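Local coordinates for uncharacterized protein (Thermotoga maritima, PDB 1VMJ), which is of unknown function but, as a trimeric member of the YjbQ (UPF0047) family, is a putative thiamin phosphate synthase with a metal-binding site, at residues A[28-33]-A[61-66]; A[86-91]-A[97-102]; A[91-96]-A[102-107]. All coordinates share one frame; numbering follows the deposited sequence.

Contact 1 (A[28-33]-A[61-66]); sequences REFINI and SVFIND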
loop_
_atom_site.group_PDB
_atom_site.type_symbol
_atom_site.label_atom_id
_atom_site.label_comp_id
_atom_site.label_asym_id
_atom_site.label_seq_id
_atom_site.Cartn_x
_atom_site.Cartn_y
_atom_site.Cartn_z
ATOM N N ARG A 28 8.782 14.287 -13.686
ATOM C CA ARG A 28 8.678 13.801 -12.320
ATOM C C ARG A 28 8.682 14.975 -11.342
ATOM O O ARG A 28 9.449 15.931 -11.513
ATOM C CB ARG A 28 9.818 12.844 -11.978
ATOM C CG ARG A 28 9.888 11.614 -12.877
ATOM C CD ARG A 28 10.695 10.474 -12.281
ATOM N NE ARG A 28 12.126 10.711 -12.398
ATOM C CZ ARG A 28 12.839 10.482 -13.505
ATOM N NH1 ARG A 28 12.262 10.014 -14.596
ATOM N NH2 ARG A 28 14.138 10.742 -13.524
ATOM N N GLU A 29 7.866 14.861 -10.301
ATOM C CA GLU A 29 7.716 15.895 -9.282
ATOM C C GLU A 29 7.008 15.337 -8.065
ATOM O O GLU A 29 6.147 14.493 -8.218
ATOM C CB GLU A 29 6.920 17.092 -9.831
ATOM C CG GLU A 29 6.894 18.268 -8.847
ATOM C CD GLU A 29 6.206 19.527 -9.368
ATOM O OE1 GLU A 29 5.817 19.568 -10.557
ATOM O OE2 GLU A 29 6.079 20.486 -8.552
ATOM N N PHE A 30 7.397 15.787 -6.868
ATOM C CA PHE A 30 6.635 15.521 -5.654
ATOM C C PHE A 30 5.934 16.808 -5.251
ATOM O O PHE A 30 6.574 17.873 -5.192
ATOM C CB PHE A 30 7.540 15.043 -4.527
ATOM C CG PHE A 30 8.302 13.791 -4.859
ATOM C CD1 PHE A 30 7.652 12.582 -5.013
ATOM C CD2 PHE A 30 9.687 13.819 -5.003
ATOM C CE1 PHE A 30 8.362 11.430 -5.312
ATOM C CE2 PHE A 30 10.399 12.665 -5.311
ATOM C CZ PHE A 30 9.742 11.479 -5.459
ATOM N N ILE A 31 4.649 16.717 -4.975
ATOM C CA ILE A 31 3.859 17.873 -4.573
ATOM C C ILE A 31 3.191 17.605 -3.234
ATOM O O ILE A 31 2.484 16.628 -3.097
ATOM C CB ILE A 31 2.800 18.208 -5.633
ATOM C CG1 ILE A 31 3.487 18.549 -6.957
ATOM C CG2 ILE A 31 1.910 19.376 -5.164
ATOM C CD1 ILE A 31 2.551 18.814 -8.078
ATOM N N ASN A 32 3.445 18.463 -2.242
ATOM C CA ASN A 32 2.802 18.324 -0.933
ATOM C C ASN A 32 1.330 18.732 -1.067
ATOM O O ASN A 32 1.003 19.873 -1.361
ATOM C CB ASN A 32 3.528 19.164 0.129
ATOM C CG ASN A 32 3.051 18.890 1.511
ATOM O OD1 ASN A 32 1.904 18.488 1.715
ATOM N ND2 ASN A 32 3.929 19.121 2.493
ATOM N N ILE A 33 0.431 17.769 -0.860
ATOM C CA ILE A 33 -1.018 18.001 -0.979
ATOM C C ILE A 33 -1.743 18.005 0.379
ATOM O O ILE A 33 -2.972 18.080 0.452
ATOM C CB ILE A 33 -1.706 16.984 -1.939
ATOM C CG1 ILE A 33 -1.613 15.540 -1.454
ATOM C CG2 ILE A 33 -1.116 17.193 -3.321
ATOM C CD1 ILE A 33 -2.413 14.581 -2.364
ATOM N N SER A 61 1.596 8.349 -7.951
ATOM C CA SER A 61 1.411 7.850 -6.585
ATOM C C SER A 61 0.809 8.876 -5.675
ATOM O O SER A 61 0.962 10.064 -5.896
ATOM C CB SER A 61 2.769 7.474 -5.972
ATOM O OG SER A 61 3.336 6.374 -6.652
ATOM N N VAL A 62 0.167 8.394 -4.613
ATOM C CA VAL A 62 -0.078 9.191 -3.412
ATOM C C VAL A 62 0.550 8.444 -2.233
ATOM O O VAL A 62 0.358 7.250 -2.069
ATOM C CB VAL A 62 -1.545 9.442 -3.168
ATOM C CG1 VAL A 62 -1.754 10.151 -1.853
ATOM C CG2 VAL A 62 -2.137 10.272 -4.295
ATOM N N PHE A 63 1.377 9.134 -1.460
ATOM C CA PHE A 63 2.134 8.517 -0.373
ATOM C C PHE A 63 2.345 9.548 0.708
ATOM O O PHE A 63 2.109 10.750 0.509
ATOM C CB PHE A 63 3.471 7.944 -0.861
ATOM C CG PHE A 63 4.458 9.007 -1.335
ATOM C CD1 PHE A 63 4.427 9.505 -2.629
ATOM C CD2 PHE A 63 5.400 9.518 -0.470
ATOM C CE1 PHE A 63 5.302 10.517 -3.041
ATOM C CE2 PHE A 63 6.300 10.476 -0.884
ATOM C CZ PHE A 63 6.239 10.988 -2.169
ATOM N N ILE A 64 2.744 9.039 1.869
ATOM C CA ILE A 64 3.062 9.864 3.021
ATOM C C ILE A 64 4.533 9.724 3.375
ATOM O O ILE A 64 5.038 8.609 3.560
ATOM C CB ILE A 64 2.189 9.523 4.239
ATOM C CG1 ILE A 64 0.785 10.117 4.027
ATOM C CG2 ILE A 64 2.774 10.088 5.517
ATOM C CD1 ILE A 64 -0.296 9.569 4.884
ATOM N N ASN A 65 5.224 10.858 3.495
ATOM C CA ASN A 65 6.581 10.836 4.011
ATOM C C ASN A 65 7.005 12.243 4.396
ATOM O O ASN A 65 6.165 13.066 4.628
ATOM C CB ASN A 65 7.541 10.126 3.034
ATOM C CG ASN A 65 8.593 9.315 3.787
ATOM O OD1 ASN A 65 9.492 9.904 4.396
ATOM N ND2 ASN A 65 8.403 7.992 3.876
ATOM N N ASP A 66 8.300 12.512 4.474
ATOM C CA ASP A 66 8.787 13.809 4.956
ATOM C C ASP A 66 8.764 14.858 3.862
ATOM O O ASP A 66 9.069 14.562 2.711
ATOM C CB ASP A 66 10.248 13.644 5.403
ATOM C CG ASP A 66 10.691 14.669 6.452
ATOM O OD1 ASP A 66 9.930 15.565 6.883
ATOM O OD2 ASP A 66 11.862 14.534 6.867
#
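Phe30 and Phe63 meet ring to ring, their side chains crossing at about a right angle. CZ of Phe63 lies 3.6 Å from CD1 of Phe30, and CE1 of Phe63 is almost as near to the same atom. CD1 of Phe30 sits at the edge of the Phe63 ring, in its plane. The ring planes stand at 85°, with the centroids 5.7 Å apart; seen from Phe30 the approach is oblique. Phe30 was modelled in two conformers, and this packing belongs to one of them. Phe63 holds CG between its backbone N and carbonyl carbon (chi1 66°), which carries the ring across toward the other strand. The two backbones do not pair directly: strands 29-32 and 60-65 are, within this chain, the outer strands of a three-stranded antiparallel sheet, and strand 130-135 runs between them, hydrogen-bonded to both. Phe132 of that middle strand meets the Phe63 ring. From the helices, Met110 packs on Phe63 and Phe75 on Phe30. Farther along strand 60-65, Asn65 OD1 accepts the Asp66 backbone N at 2.9 Å and also the imidazole ND1 of His104 of the second subunit.

Contact 2 (A[86-91]-A[97-102]); sequences KPYSQY and GEDNAD. With NA (sodium ion), chain B; SO4 (sulfate ion), chain D.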
loop_
_atom_site.group_PDB
_atom_site.type_symbol
_atom_site.label_atom_id
_atom_site.label_comp_id
_atom_site.label_asym_id
_atom_site.label_seq_id
_atom_site.Cartn_x
_atom_site.Cartn_y
_atom_site.Cartn_z
ATOM N N LYS A 86 15.439 4.966 -18.466
ATOM C CA LYS A 86 16.143 4.670 -19.721
ATOM C C LYS A 86 17.136 3.518 -19.564
ATOM O O LYS A 86 17.601 3.266 -18.444
ATOM C CB LYS A 86 16.885 5.917 -20.213
ATOM C CG LYS A 86 15.925 7.013 -20.672
ATOM C CD LYS A 86 16.578 8.268 -21.247
ATOM N N PRO A 87 17.468 2.822 -20.674
ATOM C CA PRO A 87 16.908 3.058 -22.023
ATOM C C PRO A 87 15.451 2.627 -22.128
ATOM O O PRO A 87 15.027 1.663 -21.485
ATOM C CB PRO A 87 17.762 2.152 -22.932
ATOM C CG PRO A 87 18.270 1.079 -22.030
ATOM C CD PRO A 87 18.434 1.696 -20.667
ATOM N N TYR A 88 14.683 3.358 -22.922
ATOM C CA TYR A 88 13.277 3.041 -23.123
ATOM C C TYR A 88 13.076 1.635 -23.669
ATOM O O TYR A 88 12.108 0.953 -23.343
ATOM C CB TYR A 88 12.595 4.071 -24.025
ATOM C CG TYR A 88 12.592 5.461 -23.447
ATOM C CD1 TYR A 88 12.089 5.707 -22.170
ATOM C CD2 TYR A 88 13.104 6.532 -24.168
ATOM C CE1 TYR A 88 12.109 6.975 -21.622
ATOM C CE2 TYR A 88 13.105 7.819 -23.623
ATOM C CZ TYR A 88 12.596 8.028 -22.353
ATOM O OH TYR A 88 12.601 9.295 -21.812
ATOM N N SER A 89 14.012 1.217 -24.505
ATOM C CA SER A 89 13.985 -0.084 -25.167
ATOM C C SER A 89 14.007 -1.280 -24.224
ATOM O O SER A 89 13.665 -2.376 -24.643
ATOM C CB SER A 89 15.162 -0.193 -26.140
ATOM O OG SER A 89 16.397 -0.147 -25.442
ATOM N N GLN A 90 14.394 -1.098 -22.962
ATOM C CA GLN A 90 14.431 -2.218 -22.036
ATOM C C GLN A 90 13.068 -2.674 -21.614
ATOM O O GLN A 90 12.949 -3.733 -21.032
ATOM C CB GLN A 90 15.214 -1.868 -20.798
ATOM C CG GLN A 90 14.512 -0.996 -19.825
ATOM C CD GLN A 90 15.421 -0.469 -18.734
ATOM O OE1 GLN A 90 15.899 -1.240 -17.915
ATOM N NE2 GLN A 90 15.619 0.853 -18.690
ATOM N N TYR A 91 12.055 -1.861 -21.884
ATOM C CA TYR A 91 10.689 -2.184 -21.476
ATOM C C TYR A 91 9.784 -2.444 -22.673
ATOM O O TYR A 91 9.623 -1.578 -23.551
ATOM C CB TYR A 91 10.086 -1.053 -20.652
ATOM C CG TYR A 91 10.851 -0.676 -19.417
ATOM C CD1 TYR A 91 10.989 -1.578 -18.354
ATOM C CD2 TYR A 91 11.460 0.575 -19.303
ATOM C CE1 TYR A 91 11.677 -1.249 -17.219
ATOM C CE2 TYR A 91 12.179 0.926 -18.148
ATOM C CZ TYR A 91 12.283 0.006 -17.107
ATOM O OH TYR A 91 12.966 0.320 -15.950
ATOM N N GLY A 97 5.914 3.023 -28.877
ATOM C CA GLY A 97 6.113 4.457 -28.880
ATOM C C GLY A 97 5.895 5.178 -27.567
ATOM O O GLY A 97 6.297 6.330 -27.437
ATOM N N GLU A 98 5.267 4.524 -26.598
ATOM C CA GLU A 98 5.182 5.089 -25.253
ATOM C C GLU A 98 6.578 5.089 -24.674
ATOM O O GLU A 98 7.425 4.350 -25.146
ATOM C CB GLU A 98 4.255 4.257 -24.356
ATOM C CG GLU A 98 2.811 4.310 -24.805
ATOM C CD GLU A 98 2.239 5.708 -24.670
ATOM O OE1 GLU A 98 2.132 6.198 -23.518
ATOM O OE2 GLU A 98 1.899 6.314 -25.712
ATOM N N ASP A 99 6.823 5.936 -23.669
ATOM C CA ASP A 99 8.114 5.928 -22.999
ATOM C C ASP A 99 7.970 5.912 -21.497
ATOM O O ASP A 99 8.940 6.134 -20.775
ATOM C CB ASP A 99 8.984 7.107 -23.463
ATOM C CG ASP A 99 8.484 8.463 -22.983
ATOM O OD1 ASP A 99 7.712 8.553 -22.012
ATOM O OD2 ASP A 99 8.932 9.483 -23.570
ATOM N N ASN A 100 6.773 5.591 -21.016
ATOM C CA ASN A 100 6.501 5.715 -19.589
ATOM C C ASN A 100 6.488 4.415 -18.795
ATOM O O ASN A 100 6.075 4.427 -17.647
ATOM C CB ASN A 100 5.198 6.497 -19.366
ATOM C CG ASN A 100 3.951 5.734 -19.817
ATOM O OD1 ASN A 100 4.007 4.565 -20.199
ATOM N ND2 ASN A 100 2.802 6.390 -19.706
ATOM N N ALA A 101 7.030 3.320 -19.333
ATOM C CA ALA A 101 7.064 2.062 -18.575
ATOM C C ALA A 101 7.624 2.239 -17.161
ATOM O O ALA A 101 7.039 1.757 -16.183
ATOM C CB ALA A 101 7.826 1.001 -19.347
ATOM N N ASP A 102 8.713 2.990 -17.037
ATOM C CA ASP A 102 9.355 3.199 -15.744
ATOM C C ASP A 102 8.429 3.837 -14.725
ATOM O O ASP A 102 8.547 3.568 -13.526
ATOM C CB ASP A 102 10.599 4.063 -15.854
ATOM C CG ASP A 102 10.277 5.542 -16.082
ATOM O OD1 ASP A 102 9.758 5.913 -17.167
ATOM O OD2 ASP A 102 10.486 6.325 -15.122
HETATM NA NA NA B . 1.860 3.381 -19.795
HETATM S S SO4 D . 16.332 4.326 -25.941
HETATM O O1 SO4 D . 16.182 5.082 -24.691
HETATM O O2 SO4 D . 15.840 5.268 -26.952
HETATM O O3 SO4 D . 15.582 3.070 -26.010
HETATM O O4 SO4 D . 17.744 4.004 -26.227
HETATM O O HOH W 1 11.114 11.409 -23.129
HETATM O O HOH W 2 1.471 4.110 -21.680
HETATM O O HOH W 3 0.567 5.049 -19.204
HETATM O O HOH W 4 -0.209 2.511 -19.765
#
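Tyr88 and Asp99 lie side by side and point the same way, with ring and carboxylate planes only 20° apart. CB of Asp99 forms a CH-pi contact over one face of the phenol, 3.7 Å from the Tyr88 ring centroid; CG of Lys86 lies over the opposite face, toward the rim. Asp99 CG stands between its backbone N and carbonyl carbon (chi1 70°), which lays the carboxylate alongside the phenol and lets water 1 donate to both Tyr88 OH and Asp99 OD2. Each polar end has a stronger mate besides: Glu85 for the hydroxyl, Arg27 in a salt bridge for Asp99 OD1. Tyr91 meets the start of helix 101-110 differently. Its CB presses against the methyl of Ala101, the two CB atoms 3.3 Å apart, a tight fit, while the ring crosses Asp102 at a slant, with the backbone N of Asp102 over a face, 4.2 Å from Tyr91 CE2. CG of Gln90 lies over the centre of a Tyr91 ring face, and the Gln90 amide turns back to Pro87 O, NE2 donating at 3.0 Å; Gln90 N reaches that oxygen from the opposite face of the carbonyl plane. At the start of the 3-10 turn 88-90, the backbone N atoms of Tyr88 and Ser89 hydrogen-bond to a sulfate, probably from the crystallisation liquor. Asn100 points away from the tyrosines and binds the sodium ion through OD1 at 2.5 Å; ND2 donates to water 3 at 2.7 Å. Water 2, itself bound to the sodium, donates to Glu98 OE1. The loop thus packs against the N-terminal end of helix 101-110, next to the metal site that Asn100, at the N-cap position, forms with His93 and His104.

Contact 3 (A[91-96]-A[102-107]); sequences YKHNDT and DAHLKR. With NA (sodium ion), chain B.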
loop_
_atom_site.group_PDB
_atom_site.type_symbol
_atom_site.label_atom_id
_atom_site.label_comp_id
_atom_site.label_asym_id
_atom_site.label_seq_id
_atom_site.Cartn_x
_atom_site.Cartn_y
_atom_site.Cartn_z
ATOM N N TYR A 91 12.055 -1.861 -21.884
ATOM C CA TYR A 91 10.689 -2.184 -21.476
ATOM C C TYR A 91 9.784 -2.444 -22.673
ATOM O O TYR A 91 9.623 -1.578 -23.551
ATOM C CB TYR A 91 10.086 -1.053 -20.652
ATOM C CG TYR A 91 10.851 -0.676 -19.417
ATOM C CD1 TYR A 91 10.989 -1.578 -18.354
ATOM C CD2 TYR A 91 11.460 0.575 -19.303
ATOM C CE1 TYR A 91 11.677 -1.249 -17.219
ATOM C CE2 TYR A 91 12.179 0.926 -18.148
ATOM C CZ TYR A 91 12.283 0.006 -17.107
ATOM O OH TYR A 91 12.966 0.320 -15.950
ATOM N N LYS A 92 9.143 -3.612 -22.662
ATOM C CA LYS A 92 8.206 -3.984 -23.724
ATOM C C LYS A 92 6.987 -3.086 -23.788
ATOM O O LYS A 92 6.417 -2.928 -24.848
ATOM C CB LYS A 92 7.742 -5.436 -23.591
ATOM C CG LYS A 92 8.856 -6.462 -23.667
ATOM C CD LYS A 92 9.654 -6.349 -24.946
ATOM N N HIS A 93 6.587 -2.499 -22.657
ATOM C CA HIS A 93 5.490 -1.545 -22.660
ATOM C C HIS A 93 5.775 -0.370 -23.590
ATOM O O HIS A 93 4.838 0.239 -24.115
ATOM C CB HIS A 93 5.220 -1.054 -21.256
ATOM C CG HIS A 93 4.081 -0.099 -21.159
ATOM N ND1 HIS A 93 2.781 -0.475 -21.425
ATOM C CD2 HIS A 93 4.041 1.218 -20.839
ATOM C CE1 HIS A 93 1.983 0.562 -21.243
ATOM N NE2 HIS A 93 2.719 1.602 -20.877
ATOM N N ASN A 94 7.055 -0.047 -23.794
ATOM C CA ASN A 94 7.431 1.116 -24.606
ATOM C C ASN A 94 7.599 0.785 -26.087
ATOM O O ASN A 94 8.029 1.630 -26.861
ATOM C CB ASN A 94 8.764 1.686 -24.105
ATOM C CG ASN A 94 8.690 2.288 -22.705
ATOM O OD1 ASN A 94 7.613 2.660 -22.217
ATOM N ND2 ASN A 94 9.854 2.455 -22.074
ATOM N N ASP A 95 7.300 -0.450 -26.466
ATOM C CA ASP A 95 7.635 -0.956 -27.810
ATOM C C ASP A 95 6.894 -0.293 -28.957
ATOM O O ASP A 95 7.371 -0.314 -30.100
ATOM C CB ASP A 95 7.376 -2.466 -27.890
ATOM C CG ASP A 95 8.555 -3.286 -27.429
ATOM O OD1 ASP A 95 9.610 -2.710 -27.107
ATOM O OD2 ASP A 95 8.445 -4.523 -27.395
ATOM N N THR A 96 5.739 0.282 -28.667
ATOM C CA THR A 96 4.946 0.943 -29.698
ATOM C C THR A 96 4.885 2.460 -29.504
ATOM O O THR A 96 3.901 3.101 -29.894
ATOM C CB THR A 96 3.534 0.398 -29.673
ATOM O OG1 THR A 96 2.967 0.658 -28.383
ATOM C CG2 THR A 96 3.552 -1.101 -29.941
ATOM N N ASP A 102 8.713 2.990 -17.037
ATOM C CA ASP A 102 9.355 3.199 -15.744
ATOM C C ASP A 102 8.429 3.837 -14.725
ATOM O O ASP A 102 8.547 3.568 -13.526
ATOM C CB ASP A 102 10.599 4.063 -15.854
ATOM C CG ASP A 102 10.277 5.542 -16.082
ATOM O OD1 ASP A 102 9.758 5.913 -17.167
ATOM O OD2 ASP A 102 10.486 6.325 -15.122
ATOM N N ALA A 103 7.517 4.691 -15.196
ATOM C CA ALA A 103 6.620 5.407 -14.297
ATOM C C ALA A 103 5.632 4.447 -13.629
ATOM O O ALA A 103 5.243 4.652 -12.477
ATOM C CB ALA A 103 5.881 6.518 -15.025
ATOM N N HIS A 104 5.238 3.398 -14.343
ATOM C CA HIS A 104 4.337 2.387 -13.779
ATOM C C HIS A 104 5.050 1.636 -12.665
ATOM O O HIS A 104 4.446 1.281 -11.650
ATOM C CB HIS A 104 3.926 1.384 -14.836
ATOM C CG HIS A 104 3.149 1.968 -15.967
ATOM N ND1 HIS A 104 1.772 1.951 -16.015
ATOM C CD2 HIS A 104 3.560 2.545 -17.119
ATOM C CE1 HIS A 104 1.369 2.515 -17.137
ATOM N NE2 HIS A 104 2.429 2.882 -17.825
ATOM N N LEU A 105 6.342 1.393 -12.861
ATOM C CA LEU A 105 7.185 0.734 -11.849
ATOM C C LEU A 105 7.478 1.629 -10.637
ATOM O O LEU A 105 7.320 1.196 -9.501
ATOM C CB LEU A 105 8.501 0.207 -12.487
ATOM C CG LEU A 105 8.318 -0.675 -13.714
ATOM C CD1 LEU A 105 9.670 -1.168 -14.189
ATOM C CD2 LEU A 105 7.361 -1.805 -13.517
ATOM N N LYS A 106 7.884 2.867 -10.884
ATOM C CA LYS A 106 8.156 3.821 -9.817
ATOM C C LYS A 106 6.926 4.006 -8.927
ATOM O O LYS A 106 7.021 4.034 -7.703
ATOM C CB LYS A 106 8.628 5.166 -10.389
ATOM C CG LYS A 106 10.016 5.194 -10.972
ATOM C CD LYS A 106 10.372 6.618 -11.379
ATOM C CE LYS A 106 11.849 6.789 -11.718
ATOM N NZ LYS A 106 12.201 6.065 -12.943
ATOM N N ARG A 107 5.748 4.131 -9.544
ATOM C CA ARG A 107 4.533 4.349 -8.744
ATOM C C ARG A 107 4.265 3.133 -7.887
ATOM O O ARG A 107 3.743 3.276 -6.776
ATOM C CB ARG A 107 3.331 4.735 -9.620
ATOM C CG ARG A 107 2.292 3.648 -9.940
ATOM C CD ARG A 107 1.396 3.300 -8.787
ATOM N NE ARG A 107 0.194 2.555 -9.169
ATOM C CZ ARG A 107 -0.967 3.104 -9.470
ATOM N NH1 ARG A 107 -1.142 4.413 -9.446
ATOM N NH2 ARG A 107 -1.996 2.337 -9.785
HETATM NA NA NA B . 1.860 3.381 -19.795
HETATM O O HOH W 5 10.543 3.964 -19.484
HETATM O O HOH W 2 1.471 4.110 -21.680
HETATM O O HOH W 4 -0.209 2.511 -19.765
HETATM O O HOH W 3 0.567 5.049 -19.204
#
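His93 and His104 converge on one sodium ion, their NE2 atoms 3.3 Å apart because both bind the metal. His93 NE2 lies 2.3 Å from the sodium ion. His104 NE2 lies 2.1 Å from the sodium ion. The imidazole planes are turned 78° to each other and the side chains cross at about a right angle; CG of His93 is anti to its backbone N (chi1 -178°), which swings the ring in toward the helix. Asn100 and three waters complete an octahedron, a water lying opposite each protein ligand. In apolar packing, Leu105 CD1 comes within 3.6 Å of Tyr91 CE1, the two side chains arriving from opposite directions, while Tyr91 OH bonds to Pro84 O. A serine in place of Tyr91 would probably open a gap beside Leu105 and leave the Pro84 carbonyl without this donor. Among polar links, water 5 bridges Asn94 ND2 and the backbone N of Asp102, and Lys106 NZ forms a salt bridge with Asp102 OD2 at 2.8 Å, on the anti lone pair of that oxygen. The ND1 atoms of both histidines bond to the third subunit, His93 to its Glu68 and His104 to its Asn65, which should fix the rotation of the rings. Two imidazoles at distances short for sodium are consistent with a site that could also hold a transition metal.

Contacts 2 and 3 are two parts of one site: their centres are about 5 Å apart, they share Tyr91 and Asp102, and together they supply all three protein ligands of the sodium ion. Asn94 ties them further, its OD1 lying 3.0 Å from Ala101 N, a probable hydrogen bond. Contact 1 is centred about 20 Å from contact 3 and 23 Å from contact 2, in the sheet, yet its edges reach the same helix: Ser61 OG makes a weak hydrogen bond to Arg107 O. Across the trimer it comes closer to a metal, because Asn65 of its strand bonds to the metal-binding His104 of a neighbouring subunit.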